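Local coordinates for protein predicted sugar phosphatases of the HAD superfamily (Cytophaga hutchinsonii, PDB 2HX1) that probably hydrolyses phosphate esters of sugars or related metabolites with the help of a bound magnesium ion, as a phosphatase of the HAD superfamily, at residues E5-K8 / S9-K13; T105-S108 / A109-L112; N151-V154 / N155-K159; D238-G241 / G242-G246. All coordinates share one frame; numbering follows the deposited sequence. Where two conformers were deposited one is given.

Four single-helix contacts follow one another along the chain, each joining residues one turn apart. Contacts 1 and 4 belong to the part of the protein built on the six-stranded parallel sheet that carries the magnesium ion at Asp20, Phe22 and Asp233; their centres are about 19 Å apart. Contacts 2 and 3 flank the five-stranded parallel sheet, with centres about 21 Å apart. Contact 1 and contact 3 are farthest from each other, at about 49 Å between centres. This division fits a HAD phosphatase with a Rossmann-like core and an inserted cap domain. Contact 4 lies beside the metal site, while contacts 3 and 4 both touch the third subunit.

Contact 1. Residues E5-K8 / S9-K13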
loop_
_atom_site.group_PDB
_atom_site.type_symbol
_atom_site.label_atom_id
_atom_site.label_comp_id
_atom_site.label_asym_id
_atom_site.label_seq_id
_atom_site.Cartn_x
_atom_site.Cartn_y
_atom_site.Cartn_z
ATOM N N GLU A 5 21.063 21.841 -18.492
ATOM C CA GLU A 5 21.513 21.969 -19.865
ATOM C C GLU A 5 20.418 22.630 -20.678
ATOM O O GLU A 5 19.227 22.450 -20.362
ATOM C CB GLU A 5 21.826 20.577 -20.426
ATOM C CG GLU A 5 23.065 19.944 -19.806
ATOM C CD GLU A 5 23.318 18.503 -20.243
ATOM O OE1 GLU A 5 23.876 18.309 -21.350
ATOM O OE2 GLU A 5 22.987 17.555 -19.484
ATOM N N SER A 6 20.785 23.396 -21.715
ATOM C CA SER A 6 19.763 23.981 -22.587
ATOM C C SER A 6 19.205 22.905 -23.484
ATOM O O SER A 6 19.936 22.075 -23.993
ATOM C CB SER A 6 20.275 25.136 -23.447
ATOM O OG SER A 6 20.877 24.661 -24.605
ATOM N N PHE A 7 17.892 22.917 -23.656
ATOM C CA PHE A 7 17.254 21.927 -24.490
ATOM C C PHE A 7 17.826 21.990 -25.909
ATOM O O PHE A 7 18.213 20.961 -26.475
ATOM C CB PHE A 7 15.743 22.119 -24.448
ATOM C CG PHE A 7 15.003 21.073 -25.175
ATOM C CD1 PHE A 7 15.072 19.758 -24.765
ATOM C CD2 PHE A 7 14.259 21.392 -26.292
ATOM C CE1 PHE A 7 14.387 18.760 -25.449
ATOM C CE2 PHE A 7 13.571 20.411 -26.980
ATOM C CZ PHE A 7 13.645 19.081 -26.547
ATOM N N LYS A 8 17.958 23.199 -26.463
ATOM C CA LYS A 8 18.577 23.373 -27.780
ATOM C C LYS A 8 19.894 22.605 -27.902
ATOM O O LYS A 8 20.142 21.904 -28.903
ATOM C CB LYS A 8 18.824 24.860 -28.066
ATOM C CG LYS A 8 19.243 25.159 -29.511
ATOM C CD LYS A 8 19.210 26.656 -29.830
ATOM C CE LYS A 8 19.851 26.972 -31.198
ATOM N NZ LYS A 8 20.360 28.395 -31.280
ATOM N N SER A 9 20.736 22.734 -26.878
ATOM C CA SER A 9 22.075 22.134 -26.923
ATOM C C SER A 9 22.089 20.575 -26.996
ATOM O O SER A 9 23.101 19.965 -27.379
ATOM C CB SER A 9 22.903 22.564 -25.716
ATOM O OG SER A 9 22.566 21.767 -24.589
ATOM N N LEU A 10 21.000 19.941 -26.580
ATOM C CA LEU A 10 20.897 18.481 -26.642
ATOM C C LEU A 10 20.485 17.987 -28.014
ATOM O O LEU A 10 20.832 16.875 -28.383
ATOM C CB LEU A 10 19.894 17.919 -25.594
ATOM C CG LEU A 10 19.981 18.415 -24.154
ATOM C CD1 LEU A 10 18.786 17.893 -23.357
ATOM C CD2 LEU A 10 21.305 18.019 -23.508
ATOM N N LEU A 11 19.737 18.795 -28.762
ATOM C CA LEU A 11 19.029 18.294 -29.935
ATOM C C LEU A 11 19.883 17.623 -31.025
ATOM O O LEU A 11 19.401 16.712 -31.674
ATOM C CB LEU A 11 18.168 19.394 -30.530
ATOM C CG LEU A 11 17.059 19.869 -29.585
ATOM C CD1 LEU A 11 16.254 20.943 -30.241
ATOM C CD2 LEU A 11 16.137 18.715 -29.160
ATOM N N PRO A 12 21.132 18.089 -31.249
ATOM C CA PRO A 12 22.038 17.456 -32.212
ATOM C C PRO A 12 22.411 16.014 -31.939
ATOM O O PRO A 12 22.854 15.337 -32.871
ATOM C CB PRO A 12 23.316 18.303 -32.111
ATOM C CG PRO A 12 22.843 19.653 -31.647
ATOM C CD PRO A 12 21.738 19.307 -30.670
ATOM N N LYS A 13 22.258 15.534 -30.704
ATOM C CA LYS A 13 22.613 14.149 -30.391
ATOM C C LYS A 13 21.581 13.158 -30.918
ATOM O O LYS A 13 21.825 11.942 -30.910
ATOM C CB LYS A 13 22.721 13.900 -28.883
ATOM C CG LYS A 13 23.569 14.864 -28.027
ATOM C CD LYS A 13 23.452 14.479 -26.497
HETATM O O HOH W 1 24.186 20.405 -23.327
#
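Ser6 and Ser9 tie together the first turn of the short helix 7-10. Ser6 is its N-cap: Ser6 OG accepts from Ser9 N at 3.0 Å, with an N-H...O angle of 149°. A chi1 of 84° swings this hydroxyl between the backbone N and the carbonyl carbon of its own residue, from where it can curl over the open helix end. Serine suits the cap because its oxygen sits one bond beyond CB. Ser9 OG in turn donates to Ser6 O at 2.7 Å; the hydroxyl lies in the carbonyl plane, on a lone pair. A water donates to Glu5 OE1, 2.9 Å from the water oxygen, and also to Ser9 OG, though the latter bond is doubtfully short. The Glu5 carboxylate is anchored through its other oxygen, OE2, by a hydrogen bond to His275.

The apolar side of the turn belongs to Phe7 and the two leucines. With CG anti to the backbone N (chi1 -175°), the Phe7 ring is carried alongside the carbonyl carbon, and Leu11 CD2 lies over one face, 4.0 Å from the ring centroid, in a CH-pi contact. Leu10 CD1 comes to the ring obliquely, 4.4 Å from Phe7 CD1. The other Leu10 methyl, CD2, meets Glu5 OE1 at 3.4 Å, the two side chains crossing at about a right angle.

Large apolar side chains fit here because the helix rests on the six-stranded sheet: Phe7 touches Leu229 and Val231 of strand 228-232, Leu10 packs on strand 275-277, and Leu11 reaches Tyr41 and Leu42 of helix 35-44.

Contact 2. Residues T105-S108 / A109-L112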
loop_
_atom_site.group_PDB
_atom_site.type_symbol
_atom_site.label_atom_id
_atom_site.label_comp_id
_atom_site.label_asym_id
_atom_site.label_seq_id
_atom_site.Cartn_x
_atom_site.Cartn_y
_atom_site.Cartn_z
ATOM N N THR A 105 -17.224 11.183 -20.911
ATOM C CA THR A 105 -18.168 11.901 -21.760
ATOM C C THR A 105 -18.423 11.106 -23.041
ATOM O O THR A 105 -17.604 10.291 -23.472
ATOM C CB THR A 105 -17.619 13.301 -22.184
ATOM O OG1 THR A 105 -16.291 13.167 -22.733
ATOM C CG2 THR A 105 -17.595 14.289 -21.013
ATOM N N ALA A 106 -19.564 11.378 -23.667
ATOM C CA ALA A 106 -19.885 10.759 -24.950
ATOM C C ALA A 106 -18.771 11.015 -25.961
ATOM O O ALA A 106 -18.391 10.096 -26.686
ATOM C CB ALA A 106 -21.252 11.275 -25.479
ATOM N N ASN A 107 -18.236 12.237 -26.004
ATOM C CA ASN A 107 -17.149 12.569 -26.920
ATOM C C ASN A 107 -15.877 11.734 -26.628
ATOM O O ASN A 107 -15.203 11.279 -27.537
ATOM C CB ASN A 107 -16.866 14.079 -26.877
ATOM C CG ASN A 107 -18.047 14.940 -27.392
ATOM O OD1 ASN A 107 -19.003 14.440 -28.018
ATOM N ND2 ASN A 107 -17.967 16.253 -27.127
ATOM N N SER A 108 -15.564 11.510 -25.348
ATOM C CA SER A 108 -14.427 10.627 -24.998
ATOM C C SER A 108 -14.638 9.194 -25.481
ATOM O O SER A 108 -13.682 8.515 -25.828
ATOM C CB SER A 108 -14.120 10.655 -23.487
ATOM O OG SER A 108 -15.104 10.001 -22.684
ATOM N N ALA A 109 -15.897 8.754 -25.537
ATOM C CA ALA A 109 -16.245 7.387 -25.933
ATOM C C ALA A 109 -16.289 7.162 -27.449
ATOM O O ALA A 109 -16.191 6.032 -27.892
ATOM C CB ALA A 109 -17.574 7.040 -25.340
ATOM N N ASN A 110 -16.446 8.234 -28.223
ATOM C CA ASN A 110 -16.650 8.156 -29.685
ATOM C C ASN A 110 -15.534 7.442 -30.460
ATOM O O ASN A 110 -15.786 6.608 -31.344
ATOM C CB ASN A 110 -16.860 9.571 -30.257
ATOM C CG ASN A 110 -18.325 10.049 -30.164
ATOM O OD1 ASN A 110 -19.265 9.252 -29.965
ATOM N ND2 ASN A 110 -18.520 11.362 -30.336
ATOM N N TYR A 111 -14.299 7.760 -30.105
ATOM C CA TYR A 111 -13.123 7.122 -30.697
ATOM C C TYR A 111 -13.131 5.596 -30.568
ATOM O O TYR A 111 -12.543 4.902 -31.404
ATOM C CB TYR A 111 -11.865 7.650 -30.002
ATOM C CG TYR A 111 -10.525 7.117 -30.500
ATOM C CD1 TYR A 111 -10.196 7.119 -31.875
ATOM C CD2 TYR A 111 -9.554 6.686 -29.595
ATOM C CE1 TYR A 111 -8.930 6.659 -32.332
ATOM C CE2 TYR A 111 -8.292 6.238 -30.032
ATOM C CZ TYR A 111 -7.990 6.210 -31.395
ATOM O OH TYR A 111 -6.744 5.763 -31.790
ATOM N N LEU A 112 -13.757 5.065 -29.517
ATOM C CA LEU A 112 -13.704 3.601 -29.295
ATOM C C LEU A 112 -14.861 2.864 -29.967
ATOM O O LEU A 112 -14.837 1.627 -30.054
ATOM C CB LEU A 112 -13.634 3.270 -27.799
ATOM C CG LEU A 112 -12.364 3.688 -27.044
ATOM C CD1 LEU A 112 -12.536 3.395 -25.548
ATOM C CD2 LEU A 112 -11.151 2.964 -27.575
HETATM O O HOH W 2 -13.208 10.597 -29.044
#
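Backbone bonds from Ala109 and Asn110 back to Thr105, Ala106 and Asn107 hold this short helix together. The sound one runs from Ala109 N to Thr105 O, 3.1 Å long with the donor in the carbonyl plane. The others are weak: Ala109 N and Asn110 N each reach Ala106 O, and Asn110 N lies 3.4 Å from Asn107 O. Bonds of the i+3 and i+4 kinds are thus mixed here.

Side-chain hydroxyls secure the start. Thr105 is the N-cap, its OG1 accepting from Ser108 N at 3.2 Å. In exchange Ser108 OG donates to Thr105 O over 2.6 Å, on a lone pair in the carbonyl plane. Ala109 N also donates to it, giving this oxygen two donors. A chi1 of 71° turns the Ser108 hydroxyl back toward the preceding turn, and the small side chain suits a buried place that must still supply a donor.

A water bridges Asn107 O and Tyr111 N, which are 4.4 Å apart: it donates to Asn107 O at 2.6 Å and accepts from Tyr111 N.

Van der Waals contact is modest. Ala109 CB sits 3.4 Å from Ala106 O, a routine helical spacing; alanine suits the place as a small buried methyl facing Met119. The Asn107 and Asn110 side chains run side by side on the exposed flank, but Asn107 has two conformers, so their mutual setting is doubtful.

The helix joins strands 98-103 and 117-121 in a beta-alpha-beta unit. Ala109 and Leu112 rest on Met119 of strand 117-121, and Leu112 also packs against helix 83-94, where Lys88 makes a cation-pi contact with Tyr111.

Contact 3. Residues N151-V154 / N155-K159; sequences NKTV and NLLRK
Helix 146-159 is the crossover between strands 133-138 and 164-167, and in its last turns Thr153 and Val154 meet Leu157 and Arg158 four residues on. Thr153 CG2 lies alongside Leu157 CD1 at 4.1 Å, the two side chains pointing the same way. For Thr153, chi1 of -61° sets the methyl anti to the backbone N and leaves OG1 to bond Asp149 O, so a single residue serves both the apolar face and the preceding turn. Val154 CG1 meets Arg158 CD at 3.9 Å, and the arginine, bent at chi3 (64°), carries its guanidinium group on to Thr178 O of the second subunit.

Regular alpha-helical bonds underlie this: Asn155 N to Asn151 O is 3.1 Å, and Leu156 N to Lys152 O is 2.8 Å. Asn155 ND2 also lies 3.1 Å from Asn151 O. In this beta-alpha-beta unit the apolar face is turned to the sheet, where Thr153 and Leu157 touch Leu136 and Leu156 reaches Ala101; the threonine methyl and the leucines present apolar carbon to it. The polar flank serves the assembly: OD1 of Asn151 and of Asn155 accept from Ile182 N and Val180 N of the second subunit.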
loop_
_atom_site.group_PDB
_atom_site.type_symbol
_atom_site.label_atom_id
_atom_site.label_comp_id
_atom_site.label_asym_id
_atom_site.label_seq_id
_atom_site.Cartn_x
_atom_site.Cartn_y
_atom_site.Cartn_z
ATOM N N ASN A 151 -20.131 4.201 -7.246
ATOM C CA ASN A 151 -20.869 3.110 -6.631
ATOM C C ASN A 151 -21.288 2.060 -7.637
ATOM O O ASN A 151 -21.034 0.865 -7.410
ATOM C CB ASN A 151 -22.059 3.620 -5.833
ATOM C CG ASN A 151 -21.675 4.040 -4.435
ATOM O OD1 ASN A 151 -21.238 3.205 -3.633
ATOM N ND2 ASN A 151 -21.862 5.327 -4.115
ATOM N N LYS A 152 -21.887 2.461 -8.758
ATOM C CA LYS A 152 -22.291 1.452 -9.768
ATOM C C LYS A 152 -21.077 0.702 -10.337
ATOM O O LYS A 152 -21.175 -0.462 -10.625
ATOM C CB LYS A 152 -23.062 2.076 -10.952
ATOM C CG LYS A 152 -24.550 2.319 -10.720
ATOM C CD LYS A 152 -25.281 2.777 -12.031
ATOM C CE LYS A 152 -26.645 2.054 -12.205
ATOM N NZ LYS A 152 -27.622 2.708 -13.155
ATOM N N THR A 153 -19.937 1.376 -10.507
ATOM C CA THR A 153 -18.728 0.722 -11.040
ATOM C C THR A 153 -18.171 -0.307 -10.057
ATOM O O THR A 153 -17.792 -1.424 -10.438
ATOM C CB THR A 153 -17.642 1.754 -11.365
ATOM O OG1 THR A 153 -18.153 2.637 -12.356
ATOM C CG2 THR A 153 -16.358 1.092 -11.899
ATOM N N VAL A 154 -18.180 0.033 -8.775
ATOM C CA VAL A 154 -17.805 -0.948 -7.761
ATOM C C VAL A 154 -18.679 -2.194 -7.910
ATOM O O VAL A 154 -18.163 -3.315 -7.992
ATOM C CB VAL A 154 -17.834 -0.356 -6.317
ATOM C CG1 VAL A 154 -17.839 -1.447 -5.214
ATOM C CG2 VAL A 154 -16.657 0.560 -6.114
ATOM N N ASN A 155 -19.997 -2.010 -7.987
ATOM C CA ASN A 155 -20.887 -3.146 -8.089
ATOM C C ASN A 155 -20.786 -3.903 -9.428
ATOM O O ASN A 155 -20.902 -5.128 -9.457
ATOM C CB ASN A 155 -22.306 -2.704 -7.824
ATOM C CG ASN A 155 -22.533 -2.381 -6.364
ATOM O OD1 ASN A 155 -22.320 -3.238 -5.496
ATOM N ND2 ASN A 155 -22.925 -1.138 -6.081
ATOM N N LEU A 156 -20.548 -3.165 -10.517
ATOM C CA LEU A 156 -20.374 -3.773 -11.832
ATOM C C LEU A 156 -19.213 -4.747 -11.824
ATOM O O LEU A 156 -19.314 -5.857 -12.365
ATOM C CB LEU A 156 -20.099 -2.697 -12.872
ATOM C CG LEU A 156 -19.791 -3.186 -14.286
ATOM C CD1 LEU A 156 -20.954 -4.043 -14.853
ATOM C CD2 LEU A 156 -19.513 -1.960 -15.138
ATOM N N LEU A 157 -18.114 -4.324 -11.211
ATOM C CA LEU A 157 -16.897 -5.119 -11.177
ATOM C C LEU A 157 -16.952 -6.269 -10.157
ATOM O O LEU A 157 -16.221 -7.247 -10.273
ATOM C CB LEU A 157 -15.705 -4.202 -10.868
ATOM C CG LEU A 157 -15.353 -3.210 -11.979
ATOM C CD1 LEU A 157 -14.186 -2.331 -11.534
ATOM C CD2 LEU A 157 -15.074 -3.946 -13.314
ATOM N N ARG A 158 -17.761 -6.102 -9.114
ATOM C CA ARG A 158 -18.064 -7.189 -8.192
ATOM C C ARG A 158 -18.916 -8.251 -8.879
ATOM O O ARG A 158 -18.835 -9.416 -8.516
ATOM C CB ARG A 158 -18.822 -6.669 -6.973
ATOM C CG ARG A 158 -17.931 -5.879 -5.969
ATOM C CD ARG A 158 -18.713 -5.226 -4.809
ATOM N NE ARG A 158 -19.351 -6.241 -3.953
ATOM C CZ ARG A 158 -20.623 -6.629 -4.051
ATOM N NH1 ARG A 158 -21.459 -6.072 -4.947
ATOM N NH2 ARG A 158 -21.071 -7.593 -3.246
ATOM N N LYS A 159 -19.726 -7.853 -9.866
ATOM C CA LYS A 159 -20.678 -8.758 -10.500
ATOM C C LYS A 159 -20.233 -9.298 -11.838
ATOM O O LYS A 159 -20.762 -10.321 -12.284
ATOM C CB LYS A 159 -22.028 -8.080 -10.711
ATOM C CG LYS A 159 -22.768 -7.703 -9.439
ATOM C CD LYS A 159 -23.905 -6.786 -9.790
ATOM C CE LYS A 159 -24.846 -6.570 -8.634
ATOM N NZ LYS A 159 -25.861 -5.512 -8.981
#

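Contact 4. Residues D238-G241 / G242-G246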
loop_
_atom_site.group_PDB
_atom_site.type_symbol
_atom_site.label_atom_id
_atom_site.label_comp_id
_atom_site.label_asym_id
_atom_site.label_seq_id
_atom_site.Cartn_x
_atom_site.Cartn_y
_atom_site.Cartn_z
ATOM N N ASP A 238 7.267 9.256 -17.663
ATOM C CA ASP A 238 8.137 9.629 -18.788
ATOM C C ASP A 238 9.590 9.143 -18.667
ATOM O O ASP A 238 10.125 8.556 -19.604
ATOM C CB ASP A 238 8.152 11.148 -18.967
ATOM C CG ASP A 238 6.764 11.740 -19.010
ATOM O OD1 ASP A 238 5.878 11.152 -19.684
ATOM O OD2 ASP A 238 6.551 12.766 -18.332
ATOM N N ILE A 239 10.227 9.416 -17.539
ATOM C CA ILE A 239 11.663 9.206 -17.395
ATOM C C ILE A 239 11.930 7.740 -17.146
ATOM O O ILE A 239 12.776 7.161 -17.807
ATOM C CB ILE A 239 12.268 10.049 -16.263
ATOM C CG1 ILE A 239 11.847 11.528 -16.400
ATOM C CG2 ILE A 239 13.800 9.909 -16.265
ATOM C CD1 ILE A 239 12.121 12.153 -17.771
ATOM N N LEU A 240 11.204 7.141 -16.195
ATOM C CA LEU A 240 11.305 5.681 -15.927
ATOM C C LEU A 240 10.986 4.906 -17.188
ATOM O O LEU A 240 11.754 4.030 -17.613
ATOM C CB LEU A 240 10.338 5.281 -14.788
ATOM C CG LEU A 240 10.250 3.794 -14.404
ATOM C CD1 LEU A 240 11.598 3.318 -13.988
ATOM C CD2 LEU A 240 9.188 3.495 -13.327
ATOM N N GLY A 241 9.864 5.263 -17.823
ATOM C CA GLY A 241 9.416 4.588 -19.033
ATOM C C GLY A 241 10.458 4.625 -20.121
ATOM O O GLY A 241 10.834 3.595 -20.654
ATOM N N GLY A 242 10.949 5.823 -20.442
ATOM C CA GLY A 242 12.009 5.994 -21.451
ATOM C C GLY A 242 13.288 5.237 -21.118
ATOM O O GLY A 242 13.856 4.548 -21.957
ATOM N N ASN A 243 13.757 5.379 -19.891
ATOM C CA ASN A 243 15.000 4.719 -19.475
ATOM C C ASN A 243 14.946 3.183 -19.629
ATOM O O ASN A 243 15.844 2.551 -20.200
ATOM C CB ASN A 243 15.275 5.092 -18.021
ATOM C CG ASN A 243 15.946 6.433 -17.874
ATOM O OD1 ASN A 243 16.401 7.022 -18.846
ATOM N ND2 ASN A 243 16.047 6.905 -16.634
ATOM N N LYS A 244 13.863 2.592 -19.142
ATOM C CA LYS A 244 13.694 1.152 -19.238
ATOM C C LYS A 244 13.718 0.660 -20.682
ATOM O O LYS A 244 14.203 -0.422 -20.947
ATOM C CB LYS A 244 12.388 0.720 -18.566
ATOM C CG LYS A 244 12.361 0.852 -17.092
ATOM C CD LYS A 244 11.031 0.333 -16.509
ATOM C CE LYS A 244 10.933 -1.224 -16.547
ATOM N NZ LYS A 244 9.672 -1.700 -15.863
ATOM N N PHE A 245 13.179 1.455 -21.603
ATOM C CA PHE A 245 13.141 1.081 -23.011
ATOM C C PHE A 245 14.465 1.323 -23.719
ATOM O O PHE A 245 14.637 0.862 -24.831
ATOM C CB PHE A 245 12.060 1.864 -23.745
ATOM C CG PHE A 245 11.777 1.354 -25.119
ATOM C CD1 PHE A 245 11.226 0.088 -25.297
ATOM C CD2 PHE A 245 12.033 2.114 -26.231
ATOM C CE1 PHE A 245 10.964 -0.400 -26.563
ATOM C CE2 PHE A 245 11.772 1.627 -27.523
ATOM C CZ PHE A 245 11.223 0.379 -27.685
ATOM N N GLY A 246 15.389 2.039 -23.099
ATOM C CA GLY A 246 16.688 2.320 -23.714
ATOM C C GLY A 246 16.805 3.715 -24.297
ATOM O O GLY A 246 17.858 4.083 -24.831
#
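This is a local contact inside helix 235-245, the crossover helix that leaves strand 228-232 just after the metal ligand Asp233 and leads to strand 248-252. Successive backbone bonds hold it: Gly242 N to Asp238 O at 3.0 Å, Asn243 N to Ile239 O at 2.9 Å, and Lys244 N to Leu240 O at 3.0 Å, nearly straight with an N-H...O angle of 171°. The next, from Phe245 N to Gly241 O, is weak.

Two side-chain pairs run along the helix. Leu240 CD1 lies beside Lys244 CD at 3.9 Å, the leucine covering the aliphatic part of the lysine; a bend at chi3 (73°) then takes Lys244 NZ off to Arg201 O and Asp206 of the third subunit. Ile239 CG2 is 3.8 Å from Asn243 ND2, which donates to Val272 O, while OD1 accepts from Thr249 OG1 of the same chain and from Lys94 NZ of the third subunit. Gly246 ends the helix in a Schellman motif, with positive phi (102°) and Gly246 N bonded to Asn243 O at 3.0 Å; at this phi a CB would press on the preceding carbonyl oxygen, so glycine fits.

In the first turn Asp238, salt-bridged to Lys204 and hydrogen-bonded to Thr234 N, has its side chain about 4 Å from the magnesium ion, while Ile239 packs the helix onto Thr249 and Leu251 of strand 248-252.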